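Local coordinates for protein acyl-CoA dehydrogenase (Bacillus subtilis, PDB 5LNX) that uses FAD to oxidise saturated acyl-CoA thioesters to their 2,3-dehydroacyl-CoA products, passing the electrons to an acceptor, at residues D[77-85]-D[200-208]; D[84-93]-D[112-121]. All coordinates share one frame; numbering follows the deposited sequence.

Interaction 1 (D[77-85]-D[200-208])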
ATOM      1  N   ILE D  77       5.307  11.525 -24.000  1.00 25.45           N
ATOM      2  CA  ILE D  77       4.330  11.582 -25.100  1.00 22.76           C
ATOM      3  C   ILE D  77       3.792  10.219 -25.551  1.00 22.55           C
ATOM      4  O   ILE D  77       2.610  10.083 -25.803  1.00 23.72           O
ATOM      5  CB  ILE D  77       4.984  12.301 -26.313  1.00 24.29           C
ATOM      6  CG1 ILE D  77       5.425  13.736 -25.905  1.00 21.90           C
ATOM      7  N   SER D  78       4.669   9.221 -25.693  1.00 22.88           N
ATOM      8  CA  SER D  78       4.261   7.885 -26.173  1.00 24.29           C
ATOM      9  C   SER D  78       5.148   6.773 -25.634  1.00 25.58           C
ATOM     10  O   SER D  78       6.327   6.679 -25.961  1.00 34.49           O
ATOM     11  CB  SER D  78       4.294   7.803 -27.685  1.00 25.03           C
ATOM     12  OG  SER D  78       3.990   6.496 -28.153  1.00 25.15           O
ATOM     13  N   ALA D  79       4.565   5.942 -24.794  1.00 23.45           N
ATOM     14  CA  ALA D  79       5.239   4.789 -24.225  1.00 23.87           C
ATOM     15  C   ALA D  79       5.561   3.766 -25.348  1.00 24.71           C
ATOM     16  O   ALA D  79       6.645   3.198 -25.389  1.00 23.18           O
ATOM     17  CB  ALA D  79       4.349   4.183 -23.144  1.00 21.98           C
ATOM     18  N   ALA D  80       4.604   3.560 -26.251  1.00 25.40           N
ATOM     19  CA  ALA D  80       4.772   2.683 -27.412  1.00 23.76           C
ATOM     20  C   ALA D  80       6.036   3.035 -28.165  1.00 28.75           C
ATOM     21  O   ALA D  80       6.926   2.192 -28.341  1.00 33.13           O
ATOM     22  CB  ALA D  80       3.571   2.779 -28.344  1.00 22.08           C
ATOM     23  N   VAL D  81       6.109   4.266 -28.649  1.00 31.14           N
ATOM     24  CA  VAL D  81       7.283   4.680 -29.438  1.00 40.54           C
ATOM     25  C   VAL D  81       8.575   4.602 -28.575  1.00 39.18           C
ATOM     26  O   VAL D  81       9.665   4.333 -29.097  1.00 42.60           O
ATOM     27  CB  VAL D  81       7.086   5.999 -30.275  1.00 44.67           C
ATOM     28  N   GLY D  82       8.421   4.750 -27.259  1.00 32.84           N
ATOM     29  CA  GLY D  82       9.528   4.668 -26.318  1.00 31.18           C
ATOM     30  C   GLY D  82      10.152   3.277 -26.270  1.00 30.33           C
ATOM     31  O   GLY D  82      11.363   3.113 -26.292  1.00 30.14           O
ATOM     32  N   VAL D  83       9.305   2.272 -26.189  1.00 31.96           N
ATOM     33  CA  VAL D  83       9.784   0.900 -26.161  1.00 33.15           C
ATOM     34  C   VAL D  83      10.360   0.455 -27.491  1.00 36.03           C
ATOM     35  O   VAL D  83      11.298  -0.338 -27.508  1.00 32.99           O
ATOM     36  CB  VAL D  83       8.723  -0.113 -25.722  1.00 30.85           C
ATOM     37  CG1 VAL D  83       7.580  -0.195 -26.711  1.00 30.01           C
ATOM     38  CG2 VAL D  83       9.362  -1.497 -25.530  1.00 29.33           C
ATOM     39  N   ILE D  84       9.727   0.881 -28.585  1.00 38.77           N
ATOM     40  CA  ILE D  84      10.206   0.547 -29.934  1.00 36.52           C
ATOM     41  C   ILE D  84      11.621   1.044 -30.075  1.00 35.61           C
ATOM     42  O   ILE D  84      12.504   0.335 -30.546  1.00 40.94           O
ATOM     43  CB  ILE D  84       9.357   1.200 -31.044  1.00 35.50           C
ATOM     44  CG1 ILE D  84       8.006   0.498 -31.178  1.00 34.33           C
ATOM     45  CG2 ILE D  84      10.095   1.149 -32.373  1.00 33.88           C
ATOM     46  CD1 ILE D  84       6.995   1.278 -31.988  1.00 39.75           C
ATOM     47  N   LEU D  85      11.830   2.283 -29.680  1.00 35.87           N
ATOM     48  CA  LEU D  85      13.177   2.839 -29.670  1.00 41.14           C
ATOM     49  C   LEU D  85      14.101   2.070 -28.719  1.00 37.64           C
ATOM     50  O   LEU D  85      15.258   1.788 -29.040  1.00 41.98           O
ATOM     51  CB  LEU D  85      13.163   4.315 -29.268  1.00 40.43           C
ATOM     52  CG  LEU D  85      14.539   4.991 -29.253  1.00 41.55           C
ATOM     53  CD1 LEU D  85      15.309   4.728 -30.531  1.00 39.62           C
ATOM     54  CD2 LEU D  85      14.400   6.490 -29.032  1.00 46.26           C
ATOM     55  N   LEU D 200      -3.498  -5.289 -24.451  1.00 27.34           N
ATOM     56  CA  LEU D 200      -4.152  -4.273 -23.589  1.00 25.47           C
ATOM     57  C   LEU D 200      -3.729  -2.861 -23.930  1.00 24.69           C
ATOM     58  O   LEU D 200      -4.528  -1.936 -23.872  1.00 22.74           O
ATOM     59  CB  LEU D 200      -3.855  -4.536 -22.108  1.00 27.56           C
ATOM     60  N   GLY D 201      -2.457  -2.697 -24.301  1.00 28.00           N
ATOM     61  CA  GLY D 201      -1.867  -1.379 -24.597  1.00 25.33           C
ATOM     62  C   GLY D 201      -0.607  -1.401 -25.457  1.00 28.48           C
ATOM     63  O   GLY D 201      -0.450  -2.254 -26.318  1.00 33.77           O
ATOM     64  N   LEU D 202       0.279  -0.430 -25.255  1.00 29.86           N
ATOM     65  CA  LEU D 202       1.317  -0.105 -26.246  1.00 29.90           C
ATOM     66  C   LEU D 202       0.744  -0.266 -27.655  1.00 29.11           C
ATOM     67  O   LEU D 202       1.212  -1.086 -28.462  1.00 26.57           O
ATOM     68  CB  LEU D 202       2.542  -1.000 -26.077  1.00 32.88           C
ATOM     69  CG  LEU D 202       3.284  -0.918 -24.737  1.00 36.17           C
ATOM     70  CD1 LEU D 202       4.600  -1.666 -24.827  1.00 37.09           C
ATOM     71  CD2 LEU D 202       3.552   0.516 -24.290  1.00 33.86           C
ATOM     72  N   TYR D 203      -0.314   0.484 -27.923  1.00 27.27           N
ATOM     73  CA  TYR D 203      -0.889   0.543 -29.267  1.00 30.77           C
ATOM     74  C   TYR D 203       0.117   1.340 -30.153  1.00 31.44           C
ATOM     75  O   TYR D 203       0.825   2.147 -29.613  1.00 34.70           O
ATOM     76  CB  TYR D 203      -2.213   1.319 -29.220  1.00 31.74           C
ATOM     77  CG  TYR D 203      -3.459   0.537 -28.799  1.00 35.15           C
ATOM     78  CD1 TYR D 203      -3.382  -0.579 -27.977  1.00 38.71           C
ATOM     79  CD2 TYR D 203      -4.726   0.943 -29.212  1.00 38.63           C
ATOM     80  CE1 TYR D 203      -4.518  -1.277 -27.602  1.00 41.34           C
ATOM     81  CE2 TYR D 203      -5.871   0.257 -28.834  1.00 39.46           C
ATOM     82  CZ  TYR D 203      -5.763  -0.853 -28.026  1.00 40.93           C
ATOM     83  OH  TYR D 203      -6.897  -1.546 -27.646  1.00 42.19           O
ATOM     84  N   GLY D 204       0.284   1.112 -31.456  1.00 31.44           N
ATOM     85  CA  GLY D 204       0.784  -0.111 -32.040  1.00 29.90           C
ATOM     86  C   GLY D 204       2.321  -0.253 -32.141  1.00 25.77           C
ATOM     87  O   GLY D 204       3.065  -0.034 -33.176  1.00 30.83           O
ATOM     88  N   SER D 205       2.823  -0.655 -31.011  1.00 23.64           N
ATOM     89  CA  SER D 205       4.099  -1.345 -30.994  1.00 25.19           C
ATOM     90  C   SER D 205       3.861  -2.801 -31.444  1.00 23.07           C
ATOM     91  O   SER D 205       3.347  -3.596 -30.677  1.00 24.53           O
ATOM     92  CB  SER D 205       4.745  -1.306 -29.621  1.00 23.33           C
ATOM     93  OG  SER D 205       5.853  -2.192 -29.605  1.00 26.13           O
ATOM     94  N   ASN D 206       4.137  -3.116 -32.702  1.00 22.84           N
ATOM     95  CA  ASN D 206       3.979  -4.506 -33.214  1.00 23.52           C
ATOM     96  C   ASN D 206       4.602  -5.520 -32.276  1.00 20.45           C
ATOM     97  O   ASN D 206       5.799  -5.499 -32.048  1.00 18.10           O
ATOM     98  CB  ASN D 206       4.657  -4.653 -34.583  1.00 25.49           C
ATOM     99  CG  ASN D 206       3.709  -4.394 -35.747  1.00 28.56           C
ATOM    100  OD1 ASN D 206       2.649  -3.795 -35.590  1.00 28.33           O
ATOM    101  ND2 ASN D 206       4.130  -4.792 -36.939  1.00 33.30           N
ATOM    102  N   THR D 207       3.768  -6.358 -31.678  1.00 19.94           N
ATOM    103  CA  THR D 207       4.274  -7.492 -30.914  1.00 22.97           C
ATOM    104  C   THR D 207       3.832  -8.812 -31.571  1.00 24.61           C
ATOM    105  O   THR D 207       2.633  -9.057 -31.761  1.00 23.30           O
ATOM    106  CB  THR D 207       3.842  -7.433 -29.441  1.00 23.96           C
ATOM    107  OG1 THR D 207       3.836  -6.077 -29.000  1.00 26.07           O
ATOM    108  CG2 THR D 207       4.819  -8.199 -28.567  1.00 24.87           C
ATOM    109  N   THR D 208       4.792  -9.631 -31.980  1.00 26.06           N
ATOM    110  CA  THR D 208       4.442 -10.857 -32.751  1.00 29.99           C
ATOM    111  C   THR D 208       5.133 -12.124 -32.306  1.00 31.86           C
ATOM    112  O   THR D 208       6.134 -12.115 -31.580  1.00 32.16           O
ATOM    113  CB  THR D 208       4.728 -10.744 -34.261  1.00 28.07           C
ATOM    114  OG1 THR D 208       6.099 -11.061 -34.509  1.00 25.37           O
ATOM    115  CG2 THR D 208       4.419  -9.334 -34.780  1.00 29.67           C
TER
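L202 and A80 form the centre of this contact, with their CA atoms 4.6 Å apart. The first turns of helix 79-90 lie here against the loop that leads into strand 207-212. L202 can be followed outward from its backbone. Its CB starts across the helix rather than straight at it. CG stands anti to the carbonyl carbon (chi1 -61°), and this carries the fork of the side chain to the helix. The two methyls then part. L202 CD1 goes to V83, lying 3.8 Å from V83 CG1, and the two side chains cross at about a right angle. L202 CD2 goes to the start of the helix, where it lies 3.9 Å from A79 CB and about as near the backbone N of A80. The leucine thus spans one turn of helix. It is also part of the FAD pocket, and Y360 of that pocket touches V83 as well. The contact joins the helical N-terminal domain to the beta middle domain of the acyl-CoA dehydrogenase fold. S78 is the N-cap of the helix. S78 OG accepts a nearly straight bond from the N of V81, 3.1 Å away.

Further along the loop, S205 points at the helix. OG is anti to the backbone N (chi1 169°), which sets it beside two aliphatic groups. S205 OG lies 3.8 Å from I84 CG1 and slightly farther from V83 CG1. CD1 of I84 reaches on to the backbone of S205, 4.0 Å from its CA. The loop is braced from within by a backbone bond from S205 N to L202 O. T207 OG1 donates to S205 O, tilted 33° from the carbonyl plane. On the far side of the loop, Y203 makes a cation-pi contact with R352, and K343 of the second subunit packs on it.

Interaction 2 (D[84-93]-D[112-121])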
ATOM      1  N   ILE D  84       9.727   0.881 -28.585  1.00 38.77           N
ATOM      2  CA  ILE D  84      10.206   0.547 -29.934  1.00 36.52           C
ATOM      3  C   ILE D  84      11.621   1.044 -30.075  1.00 35.61           C
ATOM      4  O   ILE D  84      12.504   0.335 -30.546  1.00 40.94           O
ATOM      5  CB  ILE D  84       9.357   1.200 -31.044  1.00 35.50           C
ATOM      6  CG1 ILE D  84       8.006   0.498 -31.178  1.00 34.33           C
ATOM      7  CG2 ILE D  84      10.095   1.149 -32.373  1.00 33.88           C
ATOM      8  CD1 ILE D  84       6.995   1.278 -31.988  1.00 39.75           C
ATOM      9  N   LEU D  85      11.830   2.283 -29.680  1.00 35.87           N
ATOM     10  CA  LEU D  85      13.177   2.839 -29.670  1.00 41.14           C
ATOM     11  C   LEU D  85      14.101   2.070 -28.719  1.00 37.64           C
ATOM     12  O   LEU D  85      15.258   1.788 -29.040  1.00 41.98           O
ATOM     13  CB  LEU D  85      13.163   4.315 -29.268  1.00 40.43           C
ATOM     14  CG  LEU D  85      14.539   4.991 -29.253  1.00 41.55           C
ATOM     15  CD1 LEU D  85      15.309   4.728 -30.531  1.00 39.62           C
ATOM     16  CD2 LEU D  85      14.400   6.490 -29.032  1.00 46.26           C
ATOM     17  N   SER D  86      13.578   1.767 -27.544  1.00 32.61           N
ATOM     18  CA  SER D  86      14.375   1.181 -26.461  1.00 34.59           C
ATOM     19  C   SER D  86      14.900  -0.212 -26.840  1.00 30.67           C
ATOM     20  O   SER D  86      16.048  -0.561 -26.566  1.00 26.70           O
ATOM     21  CB  SER D  86      13.541   1.089 -25.167  1.00 36.02           C
ATOM     22  OG  SER D  86      14.366   0.877 -24.035  1.00 38.68           O
ATOM     23  N   VAL D  87      14.000  -1.022 -27.385  1.00 27.16           N
ATOM     24  CA  VAL D  87      14.336  -2.359 -27.834  1.00 27.94           C
ATOM     25  C   VAL D  87      15.345  -2.248 -28.971  1.00 28.32           C
ATOM     26  O   VAL D  87      16.405  -2.882 -28.941  1.00 31.54           O
ATOM     27  CB  VAL D  87      13.082  -3.142 -28.282  1.00 25.44           C
ATOM     28  CG1 VAL D  87      13.463  -4.332 -29.141  1.00 25.32           C
ATOM     29  CG2 VAL D  87      12.300  -3.616 -27.060  1.00 24.16           C
ATOM     30  N   HIS D  88      15.001  -1.435 -29.962  1.00 28.08           N
ATOM     31  CA  HIS D  88      15.820  -1.274 -31.179  1.00 27.11           C
ATOM     32  C   HIS D  88      17.280  -1.147 -30.817  1.00 26.10           C
ATOM     33  O   HIS D  88      18.136  -1.853 -31.352  1.00 25.92           O
ATOM     34  CB  HIS D  88      15.345  -0.052 -31.988  1.00 27.27           C
ATOM     35  CG  HIS D  88      16.337   0.465 -32.982  1.00 27.80           C
ATOM     36  ND1 HIS D  88      16.313   0.107 -34.309  1.00 29.81           N
ATOM     37  CD2 HIS D  88      17.339   1.371 -32.859  1.00 30.19           C
ATOM     38  CE1 HIS D  88      17.291   0.722 -34.954  1.00 31.96           C
ATOM     39  NE2 HIS D  88      17.923   1.504 -34.097  1.00 32.55           N
ATOM     40  N   THR D  89      17.560  -0.235 -29.902  1.00 27.63           N
ATOM     41  CA  THR D  89      18.945   0.120 -29.541  1.00 30.18           C
ATOM     42  C   THR D  89      19.634  -0.802 -28.566  1.00 32.16           C
ATOM     43  O   THR D  89      20.729  -1.273 -28.824  1.00 36.00           O
ATOM     44  CB  THR D  89      18.976   1.504 -28.895  1.00 29.09           C
ATOM     45  OG1 THR D  89      18.148   2.374 -29.669  1.00 29.30           O
ATOM     46  CG2 THR D  89      20.392   2.047 -28.794  1.00 28.41           C
ATOM     47  N   SER D  90      18.971  -1.018 -27.435  1.00 30.10           N
ATOM     48  CA  SER D  90      19.563  -1.614 -26.254  1.00 30.09           C
ATOM     49  C   SER D  90      19.727  -3.143 -26.388  1.00 34.29           C
ATOM     50  O   SER D  90      20.610  -3.760 -25.780  1.00 33.92           O
ATOM     51  CB  SER D  90      18.643  -1.284 -25.088  1.00 29.66           C
ATOM     52  OG  SER D  90      17.427  -2.001 -25.220  1.00 28.77           O
ATOM     53  N   VAL D  91      18.791  -3.751 -27.102  1.00 37.46           N
ATOM     54  CA  VAL D  91      18.792  -5.206 -27.314  1.00 36.85           C
ATOM     55  C   VAL D  91      18.700  -5.655 -28.789  1.00 36.08           C
ATOM     56  O   VAL D  91      18.941  -6.819 -29.094  1.00 36.16           O
ATOM     57  CB  VAL D  91      17.686  -5.883 -26.495  1.00 37.05           C
ATOM     58  CG1 VAL D  91      17.946  -5.673 -25.011  1.00 36.52           C
ATOM     59  CG2 VAL D  91      16.305  -5.380 -26.894  1.00 39.09           C
ATOM     60  N   GLY D  92      18.391  -4.727 -29.693  1.00 31.68           N
ATOM     61  CA  GLY D  92      18.447  -4.985 -31.133  1.00 32.70           C
ATOM     62  C   GLY D  92      19.754  -4.594 -31.807  1.00 36.16           C
ATOM     63  O   GLY D  92      20.129  -5.168 -32.821  1.00 46.62           O
ATOM     64  N   THR D  93      20.430  -3.585 -31.275  1.00 37.63           N
ATOM     65  CA  THR D  93      21.653  -3.046 -31.911  1.00 36.40           C
ATOM     66  C   THR D  93      22.887  -3.240 -31.005  1.00 35.29           C
ATOM     67  O   THR D  93      23.979  -3.572 -31.483  1.00 34.20           O
ATOM     68  CB  THR D  93      21.541  -1.569 -32.375  1.00 39.76           C
ATOM     69  OG1 THR D  93      21.915  -0.762 -31.276  1.00 51.61           O
ATOM     70  CG2 THR D  93      20.138  -1.160 -32.854  1.00 36.81           C
ATOM     71  N   LEU D 112      21.183   0.165 -38.849  1.00 40.79           N
ATOM     72  CA  LEU D 112      20.429   0.204 -37.587  1.00 42.59           C
ATOM     73  C   LEU D 112      20.482   1.592 -36.955  1.00 45.55           C
ATOM     74  O   LEU D 112      19.476   2.101 -36.461  1.00 45.46           O
ATOM     75  CB  LEU D 112      20.948  -0.853 -36.602  1.00 41.77           C
ATOM     76  CG  LEU D 112      20.658  -2.298 -37.028  1.00 39.79           C
ATOM     77  CD1 LEU D 112      21.510  -3.282 -36.240  1.00 38.27           C
ATOM     78  CD2 LEU D 112      19.177  -2.621 -36.886  1.00 41.73           C
ATOM     79  N   ALA D 113      21.668   2.197 -36.998  1.00 45.42           N
ATOM     80  CA  ALA D 113      21.935   3.491 -36.365  1.00 43.23           C
ATOM     81  C   ALA D 113      21.153   4.618 -37.041  1.00 47.04           C
ATOM     82  O   ALA D 113      20.431   5.367 -36.399  1.00 45.61           O
ATOM     83  CB  ALA D 113      23.405   3.793 -36.429  1.00 42.13           C
ATOM     84  N   SER D 114      21.301   4.694 -38.356  1.00 50.85           N
ATOM     85  CA  SER D 114      20.553   5.627 -39.207  1.00 46.32           C
ATOM     86  C   SER D 114      19.036   5.500 -39.051  1.00 43.93           C
ATOM     87  O   SER D 114      18.300   6.470 -39.225  1.00 43.13           O
ATOM     88  CB  SER D 114      20.907   5.388 -40.681  1.00 43.80           C
ATOM     89  OG  SER D 114      20.274   4.215 -41.175  1.00 41.53           O
ATOM     90  N   GLY D 115      18.577   4.282 -38.787  1.00 42.69           N
ATOM     91  CA  GLY D 115      17.136   3.961 -38.790  1.00 41.38           C
ATOM     92  C   GLY D 115      16.607   3.454 -40.120  1.00 38.82           C
ATOM     93  O   GLY D 115      15.425   3.172 -40.257  1.00 37.00           O
ATOM     94  N   ASP D 116      17.488   3.321 -41.112  1.00 45.13           N
ATOM     95  CA  ASP D 116      17.155   2.586 -42.358  1.00 46.93           C
ATOM     96  C   ASP D 116      16.749   1.140 -42.066  1.00 38.74           C
ATOM     97  O   ASP D 116      15.906   0.578 -42.760  1.00 32.82           O
ATOM     98  CB  ASP D 116      18.338   2.574 -43.334  1.00 54.95           C
ATOM     99  CG  ASP D 116      18.001   1.868 -44.652  1.00 61.60           C
ATOM    100  OD1 ASP D 116      17.050   2.300 -45.350  1.00 66.36           O
ATOM    101  OD2 ASP D 116      18.681   0.873 -44.980  1.00 63.11           O
ATOM    102  N   HIS D 117      17.354   0.574 -41.021  1.00 36.93           N
ATOM    103  CA  HIS D 117      16.982  -0.734 -40.479  1.00 34.63           C
ATOM    104  C   HIS D 117      16.530  -0.688 -39.029  1.00 31.69           C
ATOM    105  O   HIS D 117      17.050   0.080 -38.225  1.00 33.33           O
ATOM    106  CB  HIS D 117      18.159  -1.689 -40.546  1.00 36.56           C
ATOM    107  CG  HIS D 117      18.304  -2.388 -41.857  1.00 34.15           C
ATOM    108  ND1 HIS D 117      19.212  -3.405 -42.045  1.00 36.69           N
ATOM    109  CD2 HIS D 117      17.646  -2.246 -43.028  1.00 33.59           C
ATOM    110  CE1 HIS D 117      19.130  -3.841 -43.289  1.00 37.75           C
ATOM    111  NE2 HIS D 117      18.180  -3.160 -43.904  1.00 38.85           N
ATOM    112  N   LEU D 118      15.564  -1.540 -38.721  1.00 29.28           N
ATOM    113  CA  LEU D 118      14.952  -1.636 -37.395  1.00 32.60           C
ATOM    114  C   LEU D 118      15.264  -2.979 -36.712  1.00 40.17           C
ATOM    115  O   LEU D 118      15.219  -4.054 -37.337  1.00 40.08           O
ATOM    116  CB  LEU D 118      13.430  -1.487 -37.487  1.00 34.23           C
ATOM    117  CG  LEU D 118      12.692  -1.481 -36.134  1.00 33.66           C
ATOM    118  CD1 LEU D 118      12.831  -0.129 -35.460  1.00 34.46           C
ATOM    119  CD2 LEU D 118      11.222  -1.871 -36.284  1.00 33.33           C
ATOM    120  N   GLY D 119      15.457  -2.902 -35.398  1.00 39.05           N
ATOM    121  CA  GLY D 119      16.027  -3.975 -34.597  1.00 34.72           C
ATOM    122  C   GLY D 119      15.012  -4.638 -33.679  1.00 32.76           C
ATOM    123  O   GLY D 119      14.083  -4.005 -33.186  1.00 26.04           O
ATOM    124  N   ALA D 120      15.253  -5.914 -33.396  1.00 32.90           N
ATOM    125  CA  ALA D 120      14.369  -6.705 -32.566  1.00 35.42           C
ATOM    126  C   ALA D 120      15.238  -7.658 -31.739  1.00 37.41           C
ATOM    127  O   ALA D 120      16.409  -7.821 -32.043  1.00 35.20           O
ATOM    128  CB  ALA D 120      13.435  -7.512 -33.430  1.00 37.99           C
ATOM    129  N   PHE D 121      14.620  -8.355 -30.782  1.00 40.43           N
ATOM    130  CA  PHE D 121      15.352  -9.131 -29.716  1.00 37.88           C
ATOM    131  C   PHE D 121      15.097 -10.599 -29.437  1.00 38.69           C
ATOM    132  O   PHE D 121      15.899 -11.261 -28.772  1.00 54.57           O
ATOM    133  CB  PHE D 121      15.375  -8.294 -28.431  1.00 41.64           C
ATOM    134  CG  PHE D 121      16.031  -8.960 -27.262  1.00 38.58           C
ATOM    135  CD1 PHE D 121      17.404  -9.169 -27.248  1.00 35.62           C
ATOM    136  CD2 PHE D 121      15.277  -9.334 -26.151  1.00 38.59           C
ATOM    137  CE1 PHE D 121      18.021  -9.714 -26.137  1.00 36.12           C
ATOM    138  CE2 PHE D 121      15.888  -9.908 -25.044  1.00 39.22           C
ATOM    139  CZ  PHE D 121      17.264 -10.094 -25.037  1.00 37.45           C
TER
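V91 lies over one face of the F121 ring, and this is a closely packed part of the contact. V91 CB sits 3.8 Å from the ring centroid, 29° off the normal, a CH-pi contact. The two side chains cross at about a right angle. CG of F121 is anti to the backbone N (chi1 178°), which extends the ring beneath the valine. V91 CG2 meets the stem of the ring at F121 CB. Next to this pair the backbones close up, with the CA atoms of G92 and G119 4.3 Å apart. With two glycines facing each other, the end of helix 79-90 can come right up to strand 119-120.

Other aliphatic contacts are looser. V87 CG1 is 4.5 Å from F121 CB, and I84 CG2 is 4.3 Å from L118 CD1. H117, farther along toward the partly exposed turn after helix 102-114, brings its carbonyl O to the edge of the H88 ring but directs its own side chain away.

H88 supplies the polar part. H88 ND1 accepts a weak bond from G119 N at 3.3 Å. H88 NE2 donates a weak bond to L112 O, 2.9 Å away but bent to 118°; this oxygen lies at the ring edge, near the ring plane. NE2 also has a weak bond to M49 O. With ND1 facing an N-H and NE2 facing two carbonyl oxygens, the pattern is consistent with a neutral ring protonated on NE2, though each bond is weak. Such a ring would link helix 79-90 to strand 119-120 and to the end of helix 102-114.

Helix 79-90 carries both contacts, and their centres are 14 Å apart. Interaction 1 uses its first turns and interaction 2 its later turns and end. I84 is shared: it meets the 200-208 loop in one and L118 in the other. Its carbonyl O also bonds N157 ND2, which reaches G119 O of interaction 2 as well. Along the chain, interaction 2 is nested inside the loop closed by interaction 1. Each contact supplies one residue to the same FAD pocket, L202 from interaction 1 and F121 from interaction 2. Both side chains come within about 4 Å of a bound FAD. The helix thus packs behind two residues that touch the flavin cofactor.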